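Local coordinates for formiminoglutamase (Trypanosoma cruzi, PDB 4MYK), which hydrolyses N-formimino-L-glutamate to glutamate and formamide at a two-manganese centre of the arginase type, at residues 137-142 and 228-233; 78-83 and 305-310; 260-265 and 296-301. The protein carries 1 engineered substitution. All blocks are in the same frame, centred on the assembly; numbering follows the deposited sequence.

The three contacts belong to one arginase/deacetylase alpha/beta domain. Interaction 1 pairs the starts of strands 141-145 and 231-236, neighbours in the parallel sheet; interaction 3 packs helix 258-270, which follows strand 231-236, against helix 290-306; interaction 2 joins the C-terminal end of that helix to the loop before strand 83-88. Interaction 2 closes a long loop of chain, and the other two are nested inside it one after the other. Centres lie about 21 Å apart between 1 and either of the others, and 14 Å between 2 and 3. Phe233 touches Cys265, and Leu83 touches Phe299, so interaction 3 touches both others, while 1 and 2 stay about 7 Å apart at their nearest atoms.

Interaction 1: residues 137-142 and 228-233; sequences PGDVGV and GKNTFF
Asn230 and Asp139 meet just ahead of the point where two parallel strands pair. The amide ND2 of Asn230 gives a hydrogen bond of 2.9 Å to Asp139 O, 158° at the hydrogen, the acceptor near the amide plane but ND2 above the carbonyl plane. Asn230 has left-handed backbone angles (55/51), which asparagine tolerates well. A water takes a weak bond from ND2 and donates to Asp139 OD2. That oxygen also forms a long salt bridge to Lys229 NZ, at 3.5 Å; the lysine chain, bent at chi2 and chi3, crosses the carboxylate obliquely, leaving CE nearer OD2 than NZ is. Asp139 OD1 has a stronger partner in Arg179, so the carboxylate is shared between two cations.

Phe232 N bonds to Gly141 O at 2.9 Å, and Thr231 CA adds a C-H...O contact to the same oxygen. Gly141 N bonds weakly to Lys229 O, which Arg179 also reaches weakly; the bond from Gly141 N to Asn230 O, 3.2 Å, is less certain, that oxygen's position being doubtful. Gly141 pairs with Thr231 (CA to CA 4.4 Å), and its lack of a side chain suits a face where Thr231 OG1 and Lys229 O lie close. Thr231 OG1 bonds to Gly228 O and Thr227.

On the other face, Val142 CG1 lies 4.0 Å from Phe232 CD2. Strand 274-280 flanks 231-236, Arg179 and Val181 bond to Val142, and helix 125-135 packs on Val140 and Phe232.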
ATOM      1  N   PRO A 137      33.671  20.764  13.653  1.00 25.95           N
ATOM      2  CA  PRO A 137      33.967  22.012  12.947  1.00 22.70           C
ATOM      3  C   PRO A 137      34.405  21.795  11.500  1.00 21.81           C
ATOM      4  O   PRO A 137      35.497  21.281  11.249  1.00 21.64           O
ATOM      5  CB  PRO A 137      35.119  22.591  13.758  1.00 26.12           C
ATOM      6  CG  PRO A 137      34.851  22.107  15.150  1.00 24.71           C
ATOM      7  CD  PRO A 137      34.266  20.736  15.003  1.00 22.73           C
ATOM      8  N   GLY A 138      33.537  22.183  10.567  1.00 25.76           N
ATOM      9  CA  GLY A 138      33.844  22.189   9.145  1.00 24.84           C
ATOM     10  C   GLY A 138      33.871  20.839   8.453  1.00 25.68           C
ATOM     11  O   GLY A 138      34.084  20.769   7.247  1.00 26.91           O
ATOM     12  N   ASP A 139      33.645  19.769   9.208  1.00 26.68           N
ATOM     13  CA  ASP A 139      33.740  18.412   8.665  1.00 25.41           C
ATOM     14  C   ASP A 139      32.421  17.631   8.769  1.00 25.46           C
ATOM     15  O   ASP A 139      32.431  16.425   9.047  1.00 23.51           O
ATOM     16  CB  ASP A 139      34.862  17.635   9.367  1.00 23.05           C
ATOM     17  CG  ASP A 139      35.432  16.521   8.507  1.00 22.30           C
ATOM     18  OD1 ASP A 139      35.128  16.456   7.299  1.00 20.21           O
ATOM     19  OD2 ASP A 139      36.204  15.712   9.047  1.00 29.46           O
ATOM     20  N   VAL A 140      31.298  18.307   8.541  1.00 18.61           N
ATOM     21  CA  VAL A 140      29.997  17.673   8.682  1.00 20.05           C
ATOM     22  C   VAL A 140      29.347  17.403   7.327  1.00 19.37           C
ATOM     23  O   VAL A 140      29.427  18.222   6.413  1.00 20.23           O
ATOM     24  CB  VAL A 140      29.041  18.535   9.536  1.00 21.13           C
ATOM     25  CG1 VAL A 140      27.647  17.911   9.589  1.00 17.93           C
ATOM     26  CG2 VAL A 140      29.600  18.729  10.929  1.00 21.60           C
ATOM     27  N   GLY A 141      28.719  16.236   7.213  1.00 17.58           N
ATOM     28  CA  GLY A 141      27.863  15.911   6.088  1.00 19.81           C
ATOM     29  C   GLY A 141      26.406  15.806   6.525  1.00 16.02           C
ATOM     30  O   GLY A 141      26.114  15.494   7.675  1.00 18.99           O
ATOM     31  N   VAL A 142      25.487  16.078   5.609  1.00 17.76           N
ATOM     32  CA  VAL A 142      24.058  16.055   5.929  1.00 18.76           C
ATOM     33  C   VAL A 142      23.225  15.432   4.802  1.00 17.33           C
ATOM     34  O   VAL A 142      23.378  15.789   3.630  1.00 16.82           O
ATOM     35  CB  VAL A 142      23.514  17.484   6.253  1.00 15.89           C
ATOM     36  CG1 VAL A 142      21.995  17.453   6.562  1.00 19.68           C
ATOM     37  CG2 VAL A 142      24.290  18.115   7.397  1.00 11.72           C
ATOM     38  N   GLY A 228      29.814  11.750   3.516  1.00 20.93           N
ATOM     39  CA  GLY A 228      31.082  11.397   4.129  1.00 20.85           C
ATOM     40  C   GLY A 228      31.121  11.419   5.645  1.00 20.21           C
ATOM     41  O   GLY A 228      30.245  10.870   6.308  1.00 20.37           O
ATOM     42  N   LYS A 229      32.155  12.041   6.200  1.00 23.26           N
ATOM     43  CA  LYS A 229      32.385  11.978   7.637  1.00 19.82           C
ATOM     44  C   LYS A 229      31.306  12.720   8.407  1.00 21.77           C
ATOM     45  O   LYS A 229      30.755  13.709   7.923  1.00 18.90           O
ATOM     46  CB  LYS A 229      33.744  12.566   7.993  1.00 20.61           C
ATOM     47  CG  LYS A 229      34.899  11.946   7.256  1.00 24.68           C
ATOM     48  CD  LYS A 229      36.049  11.678   8.201  1.00 30.62           C
ATOM     49  CE  LYS A 229      36.228  12.811   9.204  1.00 32.77           C
ATOM     50  NZ  LYS A 229      37.339  12.555  10.179  1.00 41.73           N
ATOM     51  N   ASN A 230      31.010  12.235   9.610  1.00 19.59           N
ATOM     52  CA  ASN A 230      30.169  12.973  10.532  1.00 20.01           C
ATOM     53  C   ASN A 230      28.838  13.322   9.899  1.00 20.93           C
ATOM     54  O   ASN A 230      28.408  14.477   9.907  1.00 20.77           O
ATOM     55  CB  ASN A 230      30.889  14.242  10.990  1.00 20.61           C
ATOM     56  CG  ASN A 230      32.232  13.945  11.616  1.00 21.40           C
ATOM     57  OD1 ASN A 230      32.369  13.002  12.397  1.00 21.79           O
ATOM     58  ND2 ASN A 230      33.234  14.740  11.274  1.00 23.56           N
ATOM     59  N   THR A 231      28.194  12.299   9.350  1.00 20.04           N
ATOM     60  CA  THR A 231      26.925  12.461   8.661  1.00 16.08           C
ATOM     61  C   THR A 231      25.720  12.502   9.611  1.00 17.43           C
ATOM     62  O   THR A 231      25.564  11.660  10.496  1.00 19.28           O
ATOM     63  CB  THR A 231      26.740  11.368   7.615  1.00 17.84           C
ATOM     64  OG1 THR A 231      27.737  11.521   6.605  1.00 20.21           O
ATOM     65  CG2 THR A 231      25.391  11.479   6.975  1.00 15.24           C
ATOM     66  N   PHE A 232      24.895  13.529   9.417  1.00 18.66           N
ATOM     67  CA  PHE A 232      23.619  13.711  10.097  1.00 17.06           C
ATOM     68  C   PHE A 232      22.555  13.034   9.234  1.00 17.22           C
ATOM     69  O   PHE A 232      22.291  13.476   8.111  1.00 17.43           O
ATOM     70  CB  PHE A 232      23.344  15.218  10.245  1.00 13.03           C
ATOM     71  CG  PHE A 232      21.963  15.556  10.720  1.00 14.67           C
ATOM     72  CD1 PHE A 232      21.180  14.627  11.396  1.00 16.83           C
ATOM     73  CD2 PHE A 232      21.442  16.821  10.504  1.00 18.10           C
ATOM     74  CE1 PHE A 232      19.898  14.955  11.837  1.00 15.94           C
ATOM     75  CE2 PHE A 232      20.161  17.151  10.950  1.00 17.94           C
ATOM     76  CZ  PHE A 232      19.393  16.207  11.613  1.00 16.32           C
ATOM     77  N   PHE A 233      21.971  11.952   9.752  1.00 17.26           N
ATOM     78  CA  PHE A 233      20.960  11.183   9.024  1.00 15.63           C
ATOM     79  C   PHE A 233      19.576  11.681   9.422  1.00 15.76           C
ATOM     80  O   PHE A 233      19.050  11.308  10.467  1.00 14.08           O
ATOM     81  CB  PHE A 233      21.122   9.682   9.298  1.00 17.14           C
ATOM     82  CG  PHE A 233      20.253   8.797   8.431  1.00 23.12           C
ATOM     83  CD1 PHE A 233      20.282   8.905   7.041  1.00 19.22           C
ATOM     84  CD2 PHE A 233      19.422   7.835   9.004  1.00 18.49           C
ATOM     85  CE1 PHE A 233      19.476   8.081   6.249  1.00 14.76           C
ATOM     86  CE2 PHE A 233      18.633   7.016   8.213  1.00 14.61           C
ATOM     87  CZ  PHE A 233      18.662   7.141   6.841  1.00 13.62           C
TER
HETATM   88  O   HOH W   1      36.392  15.441  11.983  1.00 34.52           O

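Interaction 2: residues 78-83 and 305-310; sequences ASHLKL and GFATRP. Engineered in segment 305-310: Pro310 (natural residue Ser).
Ala78, His80 and Leu81 meet Phe306 and Ala307 in a small, mainly apolar contact, without cross-segment hydrogen bonds, between the loop leading to strand 83-88 and the C-terminal end of helix 290-306 with the residues that follow. At its centre, Ala307 CB sits 3.8 Å from Ala78 CB, and Leu81 CD1 approaches the same methyl at 3.9 Å; small alanines suit two backbones brought this close. The other branch of Leu81, CD2, reaches the edge of the Phe306 ring in its plane, 3.7 Å from CD2 of that ring.

The exposed His80 lies at the margin of the contact. Its CG lies between the backbone N and the carbonyl carbon (chi1 80°), and the ring brings CE1 to 3.3 Å from Ala307 O, which lies at the ring edge. This carbon is the most polarised C-H of an imidazole, so the approach is probably mildly favourable. Leu81 CG of the same turn lies over one face, toward the rim.

Each segment is folded by a type I turn, Ala78 to Leu81 and Phe306 to Arg309. Phe306 meets Phe114 edge-to-face and touches Ile32 of strand 32-37, while Val303 and Leu304 of helix 290-306 pack on Leu81 and Ala78.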
ATOM      1  N   ALA A  78      21.457  -7.297  19.129  1.00 22.64           N
ATOM      2  CA  ALA A  78      21.737  -5.957  19.656  1.00 24.57           C
ATOM      3  C   ALA A  78      21.716  -5.956  21.176  1.00 22.27           C
ATOM      4  O   ALA A  78      21.720  -4.895  21.802  1.00 24.73           O
ATOM      5  CB  ALA A  78      20.728  -4.926  19.107  1.00 21.06           C
ATOM      6  N   SER A  79      21.696  -7.155  21.756  1.00 22.21           N
ATOM      7  CA  SER A  79      21.591  -7.341  23.200  1.00 26.46           C
ATOM      8  C   SER A  79      22.640  -6.569  23.989  1.00 25.83           C
ATOM      9  O   SER A  79      22.428  -6.257  25.161  1.00 23.94           O
ATOM     10  CB  SER A  79      21.662  -8.827  23.551  1.00 20.13           C
ATOM     11  OG  SER A  79      20.488  -9.492  23.119  1.00 21.86           O
ATOM     12  N   HIS A  80      23.763  -6.258  23.348  1.00 25.01           N
ATOM     13  CA  HIS A  80      24.875  -5.599  24.038  1.00 31.31           C
ATOM     14  C   HIS A  80      24.765  -4.066  24.130  1.00 31.09           C
ATOM     15  O   HIS A  80      25.512  -3.437  24.878  1.00 32.89           O
ATOM     16  CB  HIS A  80      26.221  -6.007  23.416  1.00 33.75           C
ATOM     17  CG  HIS A  80      26.564  -5.266  22.163  1.00 35.38           C
ATOM     18  ND1 HIS A  80      26.258  -5.743  20.904  1.00 33.45           N
ATOM     19  CD2 HIS A  80      27.197  -4.086  21.971  1.00 32.20           C
ATOM     20  CE1 HIS A  80      26.683  -4.886  19.994  1.00 32.00           C
ATOM     21  NE2 HIS A  80      27.253  -3.868  20.615  1.00 31.28           N
ATOM     22  N   LEU A  81      23.846  -3.468  23.373  1.00 25.61           N
ATOM     23  CA  LEU A  81      23.728  -2.014  23.340  1.00 22.29           C
ATOM     24  C   LEU A  81      22.940  -1.531  24.541  1.00 24.81           C
ATOM     25  O   LEU A  81      22.104  -2.257  25.074  1.00 25.75           O
ATOM     26  CB  LEU A  81      23.030  -1.550  22.061  1.00 22.67           C
ATOM     27  CG  LEU A  81      23.793  -1.569  20.738  1.00 20.55           C
ATOM     28  CD1 LEU A  81      22.894  -1.117  19.593  1.00 20.00           C
ATOM     29  CD2 LEU A  81      25.019  -0.697  20.826  1.00 21.34           C
ATOM     30  N   LYS A  82      23.218  -0.303  24.971  1.00 27.21           N
ATOM     31  CA  LYS A  82      22.418   0.343  26.006  1.00 29.21           C
ATOM     32  C   LYS A  82      21.779   1.592  25.444  1.00 24.25           C
ATOM     33  O   LYS A  82      22.452   2.424  24.841  1.00 22.09           O
ATOM     34  CB  LYS A  82      23.251   0.683  27.254  1.00 29.92           C
ATOM     35  CG  LYS A  82      23.555  -0.521  28.139  1.00 26.86           C
ATOM     36  CD  LYS A  82      24.545  -0.164  29.217  1.00 27.19           C
ATOM     37  CE  LYS A  82      25.678   0.668  28.647  1.00 33.73           C
ATOM     38  NZ  LYS A  82      26.228   0.127  27.357  1.00 35.49           N
ATOM     39  N   LEU A  83      20.467   1.691  25.632  1.00 23.71           N
ATOM     40  CA  LEU A  83      19.698   2.850  25.219  1.00 21.64           C
ATOM     41  C   LEU A  83      19.323   3.670  26.438  1.00 23.64           C
ATOM     42  O   LEU A  83      19.174   3.137  27.538  1.00 25.02           O
ATOM     43  CB  LEU A  83      18.419   2.415  24.506  1.00 24.82           C
ATOM     44  CG  LEU A  83      18.443   2.174  23.001  1.00 24.99           C
ATOM     45  CD1 LEU A  83      19.791   1.629  22.553  1.00 22.37           C
ATOM     46  CD2 LEU A  83      17.307   1.238  22.619  1.00 22.84           C
ATOM     47  N   GLY A 305      21.524  -2.067  13.049  1.00 16.91           N
ATOM     48  CA  GLY A 305      22.655  -1.716  12.217  1.00 17.84           C
ATOM     49  C   GLY A 305      23.797  -1.221  13.079  1.00 20.40           C
ATOM     50  O   GLY A 305      24.964  -1.550  12.851  1.00 18.99           O
ATOM     51  N   PHE A 306      23.442  -0.424  14.079  1.00 16.57           N
ATOM     52  CA  PHE A 306      24.413   0.144  15.006  1.00 19.73           C
ATOM     53  C   PHE A 306      25.147  -0.958  15.764  1.00 20.05           C
ATOM     54  O   PHE A 306      26.368  -0.908  15.941  1.00 20.87           O
ATOM     55  CB  PHE A 306      23.704   1.067  15.986  1.00 16.77           C
ATOM     56  CG  PHE A 306      24.618   2.008  16.700  1.00 17.06           C
ATOM     57  CD1 PHE A 306      24.989   3.216  16.117  1.00 18.69           C
ATOM     58  CD2 PHE A 306      25.103   1.697  17.959  1.00 17.28           C
ATOM     59  CE1 PHE A 306      25.829   4.095  16.775  1.00 17.68           C
ATOM     60  CE2 PHE A 306      25.942   2.566  18.623  1.00 18.24           C
ATOM     61  CZ  PHE A 306      26.303   3.773  18.030  1.00 17.52           C
ATOM     62  N   ALA A 307      24.398  -1.964  16.196  1.00 17.75           N
ATOM     63  CA  ALA A 307      24.992  -3.077  16.926  1.00 19.00           C
ATOM     64  C   ALA A 307      26.136  -3.742  16.149  1.00 22.82           C
ATOM     65  O   ALA A 307      26.925  -4.494  16.726  1.00 24.75           O
ATOM     66  CB  ALA A 307      23.923  -4.104  17.299  1.00 20.02           C
ATOM     67  N   THR A 308      26.228  -3.466  14.847  1.00 23.23           N
ATOM     68  CA  THR A 308      27.238  -4.121  14.022  1.00 23.57           C
ATOM     69  C   THR A 308      28.514  -3.311  13.861  1.00 24.92           C
ATOM     70  O   THR A 308      29.538  -3.872  13.488  1.00 25.24           O
ATOM     71  CB  THR A 308      26.724  -4.547  12.608  1.00 19.68           C
ATOM     72  OG1 THR A 308      26.382  -3.391  11.842  1.00 21.35           O
ATOM     73  CG2 THR A 308      25.522  -5.488  12.704  1.00 19.97           C
ATOM     74  N   ARG A 309      28.482  -2.009  14.135  1.00 27.35           N
ATOM     75  CA  ARG A 309      29.729  -1.259  14.006  1.00 25.86           C
ATOM     76  C   ARG A 309      30.741  -1.600  15.093  1.00 26.96           C
ATOM     77  O   ARG A 309      30.365  -1.893  16.234  1.00 30.11           O
ATOM     78  CB  ARG A 309      29.538   0.258  13.902  1.00 24.44           C
ATOM     79  CG  ARG A 309      28.221   0.830  14.329  1.00 21.55           C
ATOM     80  CD  ARG A 309      28.312   2.369  14.256  1.00 21.00           C
ATOM     81  NE  ARG A 309      27.172   2.995  13.585  1.00 20.99           N
ATOM     82  CZ  ARG A 309      26.977   4.307  13.504  1.00 21.38           C
ATOM     83  NH1 ARG A 309      27.847   5.145  14.053  1.00 20.17           N
ATOM     84  NH2 ARG A 309      25.906   4.781  12.880  1.00 20.73           N
ATOM     85  N   PRO A 310      32.033  -1.579  14.723  1.00 31.57           N
ATOM     86  CA  PRO A 310      33.199  -1.738  15.604  1.00 33.62           C
ATOM     87  C   PRO A 310      33.053  -1.000  16.942  1.00 30.81           C
ATOM     88  O   PRO A 310      33.620   0.081  17.120  1.00 31.79           O
ATOM     89  CB  PRO A 310      34.330  -1.121  14.779  1.00 30.14           C
ATOM     90  CG  PRO A 310      33.945  -1.426  13.361  1.00 29.04           C
ATOM     91  CD  PRO A 310      32.430  -1.395  13.313  1.00 29.71           C
TER

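Interaction 3: residues 260-265 and 296-301; sequences EAFDMC and VYMFYH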
ATOM      1  N   GLU A 260      11.814  -0.387   2.504  1.00 14.67           N
ATOM      2  CA  GLU A 260      12.928   0.449   2.066  1.00 14.46           C
ATOM      3  C   GLU A 260      13.429   1.310   3.215  1.00 15.25           C
ATOM      4  O   GLU A 260      14.633   1.393   3.455  1.00 16.83           O
ATOM      5  CB  GLU A 260      12.505   1.334   0.897  1.00 15.77           C
ATOM      6  CG  GLU A 260      12.264   0.573  -0.390  1.00 15.76           C
ATOM      7  CD  GLU A 260      11.733   1.480  -1.473  1.00 19.89           C
ATOM      8  OE1 GLU A 260      10.871   2.332  -1.152  1.00 18.86           O
ATOM      9  OE2 GLU A 260      12.180   1.353  -2.637  1.00 22.40           O
ATOM     10  N   ALA A 261      12.493   1.937   3.922  1.00 15.07           N
ATOM     11  CA  ALA A 261      12.806   2.742   5.093  1.00 15.24           C
ATOM     12  C   ALA A 261      13.623   1.940   6.110  1.00 13.77           C
ATOM     13  O   ALA A 261      14.690   2.380   6.536  1.00 15.72           O
ATOM     14  CB  ALA A 261      11.532   3.273   5.722  1.00 16.14           C
ATOM     15  N   PHE A 262      13.123   0.767   6.491  1.00 14.47           N
ATOM     16  CA  PHE A 262      13.833  -0.123   7.408  1.00 13.45           C
ATOM     17  C   PHE A 262      15.229  -0.442   6.885  1.00 17.13           C
ATOM     18  O   PHE A 262      16.217  -0.310   7.608  1.00 16.96           O
ATOM     19  CB  PHE A 262      13.091  -1.443   7.569  1.00 15.11           C
ATOM     20  CG  PHE A 262      11.736  -1.307   8.171  1.00 15.34           C
ATOM     21  CD1 PHE A 262      11.297  -0.089   8.651  1.00 15.48           C
ATOM     22  CD2 PHE A 262      10.896  -2.406   8.258  1.00 13.33           C
ATOM     23  CE1 PHE A 262      10.039   0.034   9.211  1.00 17.75           C
ATOM     24  CE2 PHE A 262       9.644  -2.297   8.812  1.00 14.58           C
ATOM     25  CZ  PHE A 262       9.208  -1.073   9.293  1.00 18.15           C
ATOM     26  N   ASP A 263      15.298  -0.886   5.634  1.00 14.07           N
ATOM     27  CA  ASP A 263      16.572  -1.218   5.011  1.00 14.79           C
ATOM     28  C   ASP A 263      17.549  -0.043   5.025  1.00 16.36           C
ATOM     29  O   ASP A 263      18.755  -0.239   5.186  1.00 16.52           O
ATOM     30  CB  ASP A 263      16.360  -1.693   3.578  1.00 15.89           C
ATOM     31  CG  ASP A 263      15.725  -3.075   3.501  1.00 16.94           C
ATOM     32  OD1 ASP A 263      15.358  -3.630   4.550  1.00 18.63           O
ATOM     33  OD2 ASP A 263      15.596  -3.605   2.382  1.00 19.21           O
ATOM     34  N   MET A 264      17.029   1.169   4.843  1.00 12.62           N
ATOM     35  CA  MET A 264      17.866   2.370   4.850  1.00 15.42           C
ATOM     36  C   MET A 264      18.342   2.721   6.250  1.00 14.65           C
ATOM     37  O   MET A 264      19.469   3.172   6.438  1.00 18.59           O
ATOM     38  CB  MET A 264      17.111   3.566   4.275  1.00 18.20           C
ATOM     39  CG  MET A 264      16.818   3.493   2.791  1.00 14.19           C
ATOM     40  SD  MET A 264      15.641   4.783   2.336  1.00 16.18           S
ATOM     41  CE  MET A 264      16.568   6.257   2.759  1.00 14.18           C
ATOM     42  N   CYS A 265      17.466   2.539   7.232  1.00 14.90           N
ATOM     43  CA  CYS A 265      17.830   2.763   8.625  1.00 14.70           C
ATOM     44  C   CYS A 265      18.895   1.767   9.112  1.00 16.33           C
ATOM     45  O   CYS A 265      19.806   2.143   9.844  1.00 14.50           O
ATOM     46  CB  CYS A 265      16.590   2.739   9.519  1.00 16.23           C
ATOM     47  SG  CYS A 265      15.598   4.223   9.323  1.00 14.39           S
ATOM     48  N   VAL A 296       8.875   3.374  15.002  1.00 14.63           N
ATOM     49  CA  VAL A 296       9.640   2.592  15.982  1.00 14.38           C
ATOM     50  C   VAL A 296      10.449   1.493  15.286  1.00 15.39           C
ATOM     51  O   VAL A 296      11.599   1.247  15.640  1.00 15.87           O
ATOM     52  CB  VAL A 296       8.735   2.001  17.109  1.00 14.84           C
ATOM     53  CG1 VAL A 296       9.513   1.034  17.979  1.00 14.71           C
ATOM     54  CG2 VAL A 296       8.124   3.121  17.967  1.00 16.11           C
ATOM     55  N   TYR A 297       9.851   0.853  14.286  1.00 13.58           N
ATOM     56  CA  TYR A 297      10.536  -0.195  13.539  1.00 14.22           C
ATOM     57  C   TYR A 297      11.709   0.345  12.729  1.00 14.99           C
ATOM     58  O   TYR A 297      12.716  -0.330  12.549  1.00 15.21           O
ATOM     59  CB  TYR A 297       9.561  -0.944  12.633  1.00 16.50           C
ATOM     60  CG  TYR A 297       8.810  -2.054  13.346  1.00 15.72           C
ATOM     61  CD1 TYR A 297       9.492  -3.004  14.098  1.00 14.82           C
ATOM     62  CD2 TYR A 297       7.427  -2.159  13.257  1.00 16.19           C
ATOM     63  CE1 TYR A 297       8.816  -4.017  14.751  1.00 18.93           C
ATOM     64  CE2 TYR A 297       6.744  -3.174  13.903  1.00 15.57           C
ATOM     65  CZ  TYR A 297       7.442  -4.100  14.651  1.00 20.59           C
ATOM     66  OH  TYR A 297       6.774  -5.119  15.296  1.00 23.40           O
ATOM     67  N   MET A 298      11.579   1.575  12.252  1.00 16.42           N
ATOM     68  CA  MET A 298      12.682   2.255  11.584  1.00 14.09           C
ATOM     69  C   MET A 298      13.869   2.481  12.533  1.00 15.36           C
ATOM     70  O   MET A 298      15.023   2.212  12.179  1.00 16.47           O
ATOM     71  CB  MET A 298      12.198   3.581  11.003  1.00 11.89           C
ATOM     72  CG  MET A 298      11.422   3.445   9.710  1.00 12.92           C
ATOM     73  SD  MET A 298      10.743   5.014   9.120  1.00 15.77           S
ATOM     74  CE  MET A 298      12.222   5.977   8.807  1.00 15.28           C
ATOM     75  N   PHE A 299      13.581   2.997  13.727  1.00 14.26           N
ATOM     76  CA  PHE A 299      14.588   3.171  14.788  1.00 14.60           C
ATOM     77  C   PHE A 299      15.188   1.816  15.187  1.00 14.68           C
ATOM     78  O   PHE A 299      16.393   1.677  15.384  1.00 15.46           O
ATOM     79  CB  PHE A 299      13.946   3.860  16.004  1.00 15.27           C
ATOM     80  CG  PHE A 299      14.794   3.831  17.251  1.00 14.52           C
ATOM     81  CD1 PHE A 299      15.885   4.672  17.382  1.00 15.33           C
ATOM     82  CD2 PHE A 299      14.483   2.974  18.299  1.00 13.88           C
ATOM     83  CE1 PHE A 299      16.665   4.640  18.521  1.00 15.34           C
ATOM     84  CE2 PHE A 299      15.256   2.940  19.443  1.00 13.41           C
ATOM     85  CZ  PHE A 299      16.342   3.775  19.556  1.00 17.55           C
ATOM     86  N   TYR A 300      14.316   0.823  15.303  1.00 15.08           N
ATOM     87  CA  TYR A 300      14.710  -0.542  15.597  1.00 15.16           C
ATOM     88  C   TYR A 300      15.773  -1.057  14.620  1.00 14.95           C
ATOM     89  O   TYR A 300      16.776  -1.632  15.029  1.00 16.24           O
ATOM     90  CB  TYR A 300      13.472  -1.447  15.572  1.00 15.99           C
ATOM     91  CG  TYR A 300      13.794  -2.922  15.553  1.00 18.37           C
ATOM     92  CD1 TYR A 300      14.338  -3.545  16.668  1.00 20.06           C
ATOM     93  CD2 TYR A 300      13.561  -3.690  14.424  1.00 17.04           C
ATOM     94  CE1 TYR A 300      14.646  -4.891  16.659  1.00 17.65           C
ATOM     95  CE2 TYR A 300      13.871  -5.035  14.400  1.00 17.02           C
ATOM     96  CZ  TYR A 300      14.413  -5.632  15.525  1.00 19.25           C
ATOM     97  OH  TYR A 300      14.722  -6.976  15.521  1.00 18.83           O
ATOM     98  N   HIS A 301      15.548  -0.845  13.327  1.00 15.43           N
ATOM     99  CA  HIS A 301      16.480  -1.296  12.302  1.00 13.25           C
ATOM    100  C   HIS A 301      17.772  -0.509  12.408  1.00 16.49           C
ATOM    101  O   HIS A 301      18.861  -1.069  12.258  1.00 16.30           O
ATOM    102  CB  HIS A 301      15.866  -1.153  10.902  1.00 16.31           C
ATOM    103  CG  HIS A 301      14.961  -2.288  10.524  1.00 17.36           C
ATOM    104  ND1 HIS A 301      13.639  -2.348  10.907  1.00 15.88           N
ATOM    105  CD2 HIS A 301      15.197  -3.418   9.812  1.00 16.94           C
ATOM    106  CE1 HIS A 301      13.097  -3.463  10.445  1.00 18.37           C
ATOM    107  NE2 HIS A 301      14.022  -4.130   9.779  1.00 18.02           N
TER
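His301 lays its imidazole over the CB of Phe262, which sits 3.4 Å from the ring centroid and almost on the ring normal, a close CH-pi contact. The phenyl ring continues beyond: the two planes are near parallel, 17° apart, but slid so that they barely overlap, and Phe262 CD2 approaches His301 CE1 at 3.3 Å. The imidazole is held in orientation by its own helix. ND1 donates to Tyr297 O at 2.8 Å, with the acceptor in the ring plane, while the backbone N of His301 reaches that oxygen from the opposite face of the carbonyl. Histidine thus offers both a flat surface and an N-H to a doubly used acceptor, which in turn lies over one face of the Phe262 ring.

The tip of Phe262 presses on Tyr297, CZ to CB 3.4 Å, and Met298 CG comes to the ring's edge. The thioether then runs past Ala261, whose CB touches SD, and the bend at chi3 (63°) brings CE to 3.8 Å from Cys265 SG. Small Ala261 and Cys265 suit the close approach: the axes of segments 260-265 and 296-301 come within 7.8 Å and cross at -32°. Cys265 CB lies close to Met298 O.

Both helices run in the same general direction against the sheet, where Phe235 of strand 231-236, next to the manganese ligand Asp236, touches Ala261, Cys265 and Met298. Helix 216-227 adjoins helix 258-270 and helix 55-63 adjoins helix 290-306, while Val254 and Gln189 of a second subunit pack on Phe262 and Tyr297.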